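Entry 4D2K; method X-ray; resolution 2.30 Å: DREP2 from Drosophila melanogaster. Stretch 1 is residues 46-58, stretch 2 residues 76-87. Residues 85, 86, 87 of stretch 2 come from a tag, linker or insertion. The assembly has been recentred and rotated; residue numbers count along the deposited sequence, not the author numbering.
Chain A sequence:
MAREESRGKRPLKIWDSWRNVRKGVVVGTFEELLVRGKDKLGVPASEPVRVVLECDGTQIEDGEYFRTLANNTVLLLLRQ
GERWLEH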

ATOM      1  N   SER A  46     -10.159   3.110  10.929  1.00 61.33           N
ATOM      2  CA  SER A  46     -11.385   3.431  10.206  1.00 68.18           C
ATOM      3  C   SER A  46     -11.133   4.276   8.965  1.00 66.28           C
ATOM      4  O   SER A  46     -11.872   4.173   7.983  1.00 68.52           O
ATOM      5  CB  SER A  46     -12.377   4.150  11.129  1.00 68.08           C
ATOM      6  OG  SER A  46     -11.847   5.396  11.563  1.00 69.73           O
ATOM      7  N   GLU A  47     -10.063   5.069   8.991  1.00 62.82           N
ATOM      8  CA  GLU A  47      -9.854   6.122   7.996  1.00 62.54           C
ATOM      9  C   GLU A  47      -9.625   5.566   6.601  1.00 63.26           C
ATOM     10  O   GLU A  47      -8.842   4.631   6.426  1.00 65.06           O
ATOM     11  CB  GLU A  47      -8.672   6.996   8.402  1.00 58.00           C
ATOM     12  CG  GLU A  47      -8.339   8.079   7.397  1.00 58.73           C
ATOM     13  CD  GLU A  47      -7.121   8.887   7.778  1.00 61.50           C
ATOM     14  OE1 GLU A  47      -6.807   8.960   8.985  1.00 59.60           O
ATOM     15  OE2 GLU A  47      -6.467   9.439   6.866  1.00 61.60           O
ATOM     16  N   PRO A  48     -10.285   6.161   5.591  1.00 64.63           N
ATOM     17  CA  PRO A  48     -10.067   5.600   4.259  1.00 58.88           C
ATOM     18  C   PRO A  48      -8.785   6.107   3.626  1.00 57.09           C
ATOM     19  O   PRO A  48      -8.295   7.216   3.909  1.00 57.79           O
ATOM     20  CB  PRO A  48     -11.294   6.077   3.470  1.00 62.71           C
ATOM     21  CG  PRO A  48     -11.986   7.138   4.375  1.00 62.92           C
ATOM     22  CD  PRO A  48     -11.085   7.394   5.536  1.00 62.16           C
ATOM     23  N   VAL A  49      -8.242   5.260   2.762  1.00 55.67           N
ATOM     24  CA  VAL A  49      -6.942   5.492   2.157  1.00 53.40           C
ATOM     25  C   VAL A  49      -6.989   4.981   0.728  1.00 51.11           C
ATOM     26  O   VAL A  49      -7.903   4.243   0.328  1.00 50.81           O
ATOM     27  CB  VAL A  49      -5.779   4.772   2.931  1.00 52.75           C
ATOM     28  CG1 VAL A  49      -5.679   5.267   4.366  1.00 50.98           C
ATOM     29  CG2 VAL A  49      -5.977   3.256   2.925  1.00 52.03           C
ATOM     30  N   ARG A  50      -5.990   5.363  -0.040  1.00 49.22           N
ATOM     31  CA  ARG A  50      -5.804   4.802  -1.352  1.00 47.43           C
ATOM     32  C   ARG A  50      -4.417   4.144  -1.405  1.00 45.87           C
ATOM     33  O   ARG A  50      -3.501   4.560  -0.715  1.00 43.65           O
ATOM     34  CB  ARG A  50      -5.984   5.910  -2.388  1.00 49.37           C
ATOM     35  CG  ARG A  50      -7.447   6.311  -2.546  1.00 47.77           C
ATOM     36  CD  ARG A  50      -7.623   7.687  -3.166  1.00 56.58           C
ATOM     37  NE  ARG A  50      -6.937   8.715  -2.385  1.00 59.12           N
ATOM     38  CZ  ARG A  50      -5.879   9.399  -2.809  1.00 66.03           C
ATOM     39  NH1 ARG A  50      -5.395   9.187  -4.030  1.00 66.33           N
ATOM     40  NH2 ARG A  50      -5.320  10.310  -2.020  1.00 65.62           N
ATOM     41  N   VAL A  51      -4.269   3.101  -2.204  1.00 43.32           N
ATOM     42  CA  VAL A  51      -2.967   2.460  -2.350  1.00 43.27           C
ATOM     43  C   VAL A  51      -2.539   2.577  -3.800  1.00 39.89           C
ATOM     44  O   VAL A  51      -3.318   2.277  -4.696  1.00 41.46           O
ATOM     45  CB  VAL A  51      -3.006   0.981  -1.907  1.00 44.14           C
ATOM     46  CG1 VAL A  51      -1.667   0.318  -2.171  1.00 45.37           C
ATOM     47  CG2 VAL A  51      -3.372   0.885  -0.422  1.00 40.29           C
ATOM     48  N   VAL A  52      -1.322   3.033  -4.050  1.00 35.30           N
ATOM     49  CA  VAL A  52      -0.895   3.161  -5.429  1.00 38.26           C
ATOM     50  C   VAL A  52       0.484   2.566  -5.602  1.00 39.09           C
ATOM     51  O   VAL A  52       1.227   2.429  -4.638  1.00 39.59           O
ATOM     52  CB  VAL A  52      -0.873   4.659  -5.913  1.00 39.22           C
ATOM     53  CG1 VAL A  52      -2.250   5.298  -5.812  1.00 39.96           C
ATOM     54  CG2 VAL A  52       0.160   5.475  -5.128  1.00 39.57           C
ATOM     55  N   LEU A  53       0.834   2.228  -6.836  1.00 36.17           N
ATOM     56  CA  LEU A  53       2.185   1.777  -7.131  1.00 35.20           C
ATOM     57  C   LEU A  53       3.138   2.947  -6.936  1.00 38.84           C
ATOM     58  O   LEU A  53       2.826   4.084  -7.302  1.00 37.52           O
ATOM     59  CB  LEU A  53       2.279   1.260  -8.564  1.00 35.25           C
ATOM     60  CG  LEU A  53       1.544  -0.026  -8.934  1.00 38.59           C
ATOM     61  CD1 LEU A  53       1.834  -0.348 -10.393  1.00 34.42           C
ATOM     62  CD2 LEU A  53       2.012  -1.166  -8.048  1.00 35.16           C
ATOM     63  N   GLU A  54       4.298   2.678  -6.362  1.00 36.13           N
ATOM     64  CA  GLU A  54       5.268   3.734  -6.181  1.00 39.06           C
ATOM     65  C   GLU A  54       5.804   4.211  -7.530  1.00 38.81           C
ATOM     66  O   GLU A  54       6.156   5.376  -7.683  1.00 37.81           O
ATOM     67  CB  GLU A  54       6.421   3.280  -5.271  1.00 36.93           C
ATOM     68  CG  GLU A  54       7.376   4.430  -4.869  1.00 36.07           C
ATOM     69  CD  GLU A  54       8.376   4.769  -5.954  1.00 40.22           C
ATOM     70  OE1 GLU A  54       8.727   3.861  -6.738  1.00 41.88           O
ATOM     71  OE2 GLU A  54       8.805   5.937  -6.040  1.00 44.78           O
ATOM     72  N   CYS A  55       5.928   3.307  -8.488  1.00 36.41           N
ATOM     73  CA  CYS A  55       6.599   3.666  -9.731  1.00 39.33           C
ATOM     74  C   CYS A  55       5.801   4.648 -10.612  1.00 38.19           C
ATOM     75  O   CYS A  55       6.402   5.500 -11.252  1.00 41.41           O
ATOM     76  CB  CYS A  55       6.947   2.411 -10.546  1.00 36.33           C
ATOM     77  SG  CYS A  55       5.523   1.448 -11.076  1.00 40.14           S
ATOM     78  N   ASP A  56       4.476   4.528 -10.671  1.00 34.20           N
ATOM     79  CA  ASP A  56       3.726   5.380 -11.610  1.00 38.82           C
ATOM     80  C   ASP A  56       2.325   5.860 -11.152  1.00 38.04           C
ATOM     81  O   ASP A  56       1.540   6.344 -11.959  1.00 38.19           O
ATOM     82  CB  ASP A  56       3.646   4.676 -12.993  1.00 35.40           C
ATOM     83  CG  ASP A  56       2.683   3.481 -13.034  1.00 35.85           C
ATOM     84  OD1 ASP A  56       1.982   3.179 -12.046  1.00 32.98           O
ATOM     85  OD2 ASP A  56       2.612   2.837 -14.105  1.00 38.39           O
ATOM     86  N   GLY A  57       2.012   5.712  -9.866  1.00 37.89           N
ATOM     87  CA  GLY A  57       0.744   6.165  -9.329  1.00 34.71           C
ATOM     88  C   GLY A  57      -0.475   5.316  -9.666  1.00 37.17           C
ATOM     89  O   GLY A  57      -1.583   5.636  -9.228  1.00 33.19           O
ATOM     90  N   THR A  58      -0.285   4.214 -10.392  1.00 34.80           N
ATOM     91  CA  THR A  58      -1.415   3.329 -10.693  1.00 36.71           C
ATOM     92  C   THR A  58      -2.078   2.890  -9.406  1.00 35.97           C
ATOM     93  O   THR A  58      -1.389   2.481  -8.484  1.00 37.86           O
ATOM     94  CB  THR A  58      -0.995   2.059 -11.451  1.00 37.37           C
ATOM     95  OG1 THR A  58      -0.502   2.401 -12.753  1.00 34.39           O
ATOM     96  CG2 THR A  58      -2.178   1.113 -11.593  1.00 35.71           C
ATOM     97  N   LEU A  76       2.595   2.988  -2.254  1.00 38.09           N
ATOM     98  CA  LEU A  76       2.416   4.143  -1.382  1.00 37.95           C
ATOM     99  C   LEU A  76       1.000   4.109  -0.850  1.00 38.95           C
ATOM    100  O   LEU A  76       0.043   3.802  -1.569  1.00 39.07           O
ATOM    101  CB  LEU A  76       2.661   5.475  -2.111  1.00 36.12           C
ATOM    102  CG  LEU A  76       3.957   5.713  -2.892  1.00 34.60           C
ATOM    103  CD1 LEU A  76       4.030   7.162  -3.348  1.00 38.41           C
ATOM    104  CD2 LEU A  76       5.194   5.338  -2.091  1.00 35.09           C
ATOM    105  N   LEU A  77       0.869   4.455   0.415  1.00 40.11           N
ATOM    106  CA  LEU A  77      -0.434   4.621   0.995  1.00 42.20           C
ATOM    107  C   LEU A  77      -0.709   6.126   0.978  1.00 42.29           C
ATOM    108  O   LEU A  77       0.082   6.892   1.486  1.00 44.65           O
ATOM    109  CB  LEU A  77      -0.457   4.038   2.404  1.00 41.08           C
ATOM    110  CG  LEU A  77      -1.772   3.772   3.119  1.00 44.73           C
ATOM    111  CD1 LEU A  77      -1.549   2.702   4.161  1.00 49.15           C
ATOM    112  CD2 LEU A  77      -2.228   5.036   3.792  1.00 48.77           C
ATOM    113  N   LEU A  78      -1.810   6.538   0.363  1.00 41.37           N
ATOM    114  CA  LEU A  78      -2.205   7.948   0.296  1.00 49.55           C
ATOM    115  C   LEU A  78      -3.413   8.190   1.170  1.00 51.56           C
ATOM    116  O   LEU A  78      -4.434   7.504   1.029  1.00 51.28           O
ATOM    117  CB  LEU A  78      -2.570   8.358  -1.136  1.00 47.57           C
ATOM    118  CG  LEU A  78      -1.532   8.081  -2.219  1.00 47.40           C
ATOM    119  CD1 LEU A  78      -2.051   8.492  -3.583  1.00 44.56           C
ATOM    120  CD2 LEU A  78      -0.233   8.782  -1.893  1.00 45.60           C
ATOM    121  N   ARG A  79      -3.309   9.143   2.081  1.00 52.40           N
ATOM    122  CA  ARG A  79      -4.469   9.534   2.877  1.00 55.55           C
ATOM    123  C   ARG A  79      -4.856  10.979   2.579  1.00 59.01           C
ATOM    124  O   ARG A  79      -4.091  11.717   1.950  1.00 57.84           O
ATOM    125  CB  ARG A  79      -4.186   9.354   4.365  1.00 57.55           C
ATOM    126  CG  ARG A  79      -2.765   9.740   4.777  1.00 58.13           C
ATOM    127  CD  ARG A  79      -2.507   9.452   6.247  1.00 55.08           C
ATOM    128  NE  ARG A  79      -3.627   9.886   7.076  1.00 60.78           N
ATOM    129  CZ  ARG A  79      -3.592   9.955   8.402  1.00 65.65           C
ATOM    130  NH1 ARG A  79      -2.482   9.639   9.051  1.00 58.61           N
ATOM    131  NH2 ARG A  79      -4.660  10.359   9.079  1.00 72.48           N
ATOM    132  N   GLN A  80      -6.055  11.362   3.010  1.00 61.05           N
ATOM    133  CA  GLN A  80      -6.488  12.764   3.038  1.00 65.96           C
ATOM    134  C   GLN A  80      -5.999  13.679   1.924  1.00 65.84           C
ATOM    135  O   GLN A  80      -5.281  14.645   2.207  1.00 65.91           O
ATOM    136  CB  GLN A  80      -6.031  13.411   4.354  1.00 67.05           C
ATOM    137  CG  GLN A  80      -6.783  13.014   5.615  1.00 66.78           C
ATOM    138  CD  GLN A  80      -6.311  13.822   6.810  1.00 72.79           C
ATOM    139  OE1 GLN A  80      -5.209  14.389   6.793  1.00 73.85           O
ATOM    140  NE2 GLN A  80      -7.142  13.896   7.844  1.00 70.94           N
ATOM    141  N   GLY A  81      -6.327  13.386   0.674  1.00 60.99           N
ATOM    142  CA  GLY A  81      -5.953  14.311  -0.383  1.00 60.47           C
ATOM    143  C   GLY A  81      -4.530  14.270  -0.887  1.00 55.83           C
ATOM    144  O   GLY A  81      -4.174  15.064  -1.735  1.00 55.74           O
ATOM    145  N   GLU A  82      -3.702  13.400  -0.329  1.00 55.88           N
ATOM    146  CA  GLU A  82      -2.336  13.242  -0.817  1.00 56.18           C
ATOM    147  C   GLU A  82      -2.445  12.612  -2.196  1.00 54.42           C
ATOM    148  O   GLU A  82      -3.349  11.817  -2.444  1.00 54.03           O
ATOM    149  CB  GLU A  82      -1.506  12.382   0.136  1.00 57.43           C
ATOM    150  CG  GLU A  82      -1.276  13.037   1.491  1.00 55.44           C
ATOM    151  CD  GLU A  82      -0.853  12.047   2.555  1.00 56.99           C
ATOM    152  OE1 GLU A  82      -0.653  10.865   2.225  1.00 55.05           O
ATOM    153  OE2 GLU A  82      -0.726  12.447   3.729  1.00 64.44           O
ATOM    154  N   ARG A  83      -1.520  12.962  -3.081  1.00 53.28           N
ATOM    155  CA  ARG A  83      -1.527  12.471  -4.446  1.00 50.36           C
ATOM    156  C   ARG A  83      -0.190  11.841  -4.781  1.00 48.85           C
ATOM    157  O   ARG A  83       0.805  12.092  -4.103  1.00 46.52           O
ATOM    158  CB  ARG A  83      -1.821  13.615  -5.413  1.00 53.07           C
ATOM    159  CG  ARG A  83      -3.204  14.199  -5.237  1.00 64.99           C
ATOM    160  CD  ARG A  83      -3.608  15.049  -6.429  1.00 82.94           C
ATOM    161  NE  ARG A  83      -4.944  14.692  -6.915  1.00 92.44           N
ATOM    162  CZ  ARG A  83      -5.612  15.377  -7.837  1.00 92.66           C
ATOM    163  NH1 ARG A  83      -5.074  16.461  -8.376  1.00 92.63           N
ATOM    164  NH2 ARG A  83      -6.816  14.977  -8.224  1.00 94.37           N
ATOM    165  N   TRP A  84      -0.171  10.980  -5.791  1.00 46.06           N
ATOM    166  CA  TRP A  84       1.090  10.422  -6.238  1.00 44.61           C
ATOM    167  C   TRP A  84       1.932  11.468  -6.962  1.00 43.66           C
ATOM    168  O   TRP A  84       1.415  12.182  -7.798  1.00 44.27           O
ATOM    169  CB  TRP A  84       0.862   9.229  -7.169  1.00 39.32           C
ATOM    170  CG  TRP A  84       2.143   8.681  -7.685  1.00 40.02           C
ATOM    171  CD1 TRP A  84       2.940   7.750  -7.075  1.00 40.86           C
ATOM    172  CD2 TRP A  84       2.795   9.026  -8.910  1.00 41.13           C
ATOM    173  NE1 TRP A  84       4.051   7.492  -7.849  1.00 40.80           N
ATOM    174  CE2 TRP A  84       3.987   8.261  -8.982  1.00 42.22           C
ATOM    175  CE3 TRP A  84       2.489   9.899  -9.962  1.00 42.09           C
ATOM    176  CZ2 TRP A  84       4.871   8.345 -10.062  1.00 41.08           C
ATOM    177  CZ3 TRP A  84       3.373   9.985 -11.041  1.00 41.02           C
ATOM    178  CH2 TRP A  84       4.552   9.216 -11.075  1.00 42.08           C
ATOM    179  N   LEU A  85       3.234  11.501  -6.685  1.00 45.15           N
ATOM    180  CA  LEU A  85       4.184  12.295  -7.463  1.00 47.71           C
ATOM    181  C   LEU A  85       5.440  11.489  -7.781  1.00 51.44           C
ATOM    182  O   LEU A  85       5.803  10.581  -7.030  1.00 48.81           O
ATOM    183  CB  LEU A  85       4.597  13.572  -6.740  1.00 49.99           C
ATOM    184  CG  LEU A  85       3.555  14.654  -6.473  1.00 50.27           C
ATOM    185  CD1 LEU A  85       4.111  15.661  -5.460  1.00 48.04           C
ATOM    186  CD2 LEU A  85       3.117  15.324  -7.758  1.00 51.03           C
ATOM    187  N   GLU A  86       6.093  11.860  -8.884  1.00 56.11           N
ATOM    188  CA  GLU A  86       7.322  11.242  -9.382  1.00 62.87           C
ATOM    189  C   GLU A  86       8.487  11.392  -8.412  1.00 69.60           C
ATOM    190  O   GLU A  86       8.432  12.215  -7.495  1.00 68.99           O
ATOM    191  CB  GLU A  86       7.736  11.869 -10.701  1.00 71.67           C
ATOM    192  CG  GLU A  86       8.052  13.355 -10.540  1.00 82.22           C
ATOM    193  CD  GLU A  86       8.275  14.060 -11.864  1.00 89.61           C
ATOM    194  OE1 GLU A  86       8.708  13.382 -12.829  1.00 83.95           O
ATOM    195  OE2 GLU A  86       8.036  15.290 -11.924  1.00 84.07           O
ATOM    196  N   HIS A  87       9.536  10.599  -8.653  1.00 73.56           N
ATOM    197  CA  HIS A  87      10.790  10.579  -7.882  1.00 77.64           C
ATOM    198  C   HIS A  87      10.577   9.918  -6.530  1.00 72.18           C
ATOM    199  O   HIS A  87      11.489   9.288  -5.996  1.00 78.01           O
ATOM    200  CB  HIS A  87      11.398  11.979  -7.681  1.00 84.61           C
ATOM    201  CG  HIS A  87      11.853  12.646  -8.944  1.00 96.99           C
ATOM    202  ND1 HIS A  87      12.921  12.189  -9.687  1.00102.28           N
ATOM    203  CD2 HIS A  87      11.406  13.760  -9.576  1.00 97.73           C
ATOM    204  CE1 HIS A  87      13.101  12.978 -10.731  1.00 97.83           C
ATOM    205  NE2 HIS A  87      12.194  13.940 -10.685  1.00 96.08           N
TER

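Two neighbouring antiparallel strands run through Arg 50 to Leu 53 and through Leu 76 to Leu 78. Their axes approach to 4.6 Å, and their N-to-C directions differ by 149°. Arg 50 pairs with Leu 78 through two backbone hydrogen bonds: Arg 50 N to Leu 78 O is 2.9 Å, and Leu 78 N to Arg 50 O is 2.8 Å. Val 52 and Leu 76 repeat the pattern, with Val 52 N to Leu 76 O at 2.9 Å and Leu 76 N to Val 52 O at 2.8 Å. All four bonds are nearly straight. Between these pairs, Val 51 faces Leu 77 without such bonds, and their CA atoms lie 4.7 Å apart. Here the CA of Val 51 comes within 3.4 Å of Leu 76 O, a CA-H...O contact. A type I' turn runs from Arg 79 to Glu 82. Gly 81 suits it, because a CB at its backbone angles would be jammed against the preceding carbonyl O.

The side chains alternate between the two faces of the sheet. Val 49, Val 51 and Leu 77 share one face, where Val 49 CG1 meets Leu 77 CD2 at 3.5 Å. Val 51 and Leu 77 are buried, as suits apolar residues. The other face carries Arg 50, Val 52, Leu 76 and Leu 78. Val 52 is buried there: its CG2 lies 3.9 Å from Leu 76 CB, and its CG1 lies 3.9 Å from Leu 78 CD1.

The two arginines combine reach with charge. The guanidinium of Arg 50 has Leu 78 CB over one face, and its NH2 donates a hydrogen bond to Glu 82 O at 2.5 Å. This ties the strand to the end of the turn. Arg 79 forms a salt bridge with Glu 47. Arg 79 NH2 is 2.6 Å from Glu 47 OE1, and Arg 79 NE donates to Glu 47 OE2 at 2.9 Å. The extended Glu 47 side chain, with chi1 and chi2 both t, presents both carboxylate oxygens to this partner.

Trp 84 packs against the loop that follows Leu 53. Its NE1 donates to Glu 54 O at 3.0 Å, near the ring plane. Gly 57 CA sits over the ring face, 3.4 Å from the centroid of the five-membered ring of Trp 84, in a CH-pi contact. Glycine fits this place twice over: its phi is positive, and an ideal CB would clash with Trp 84 CD2 at 2.9 Å. Together the stretches bury 831 Å², both sides summed.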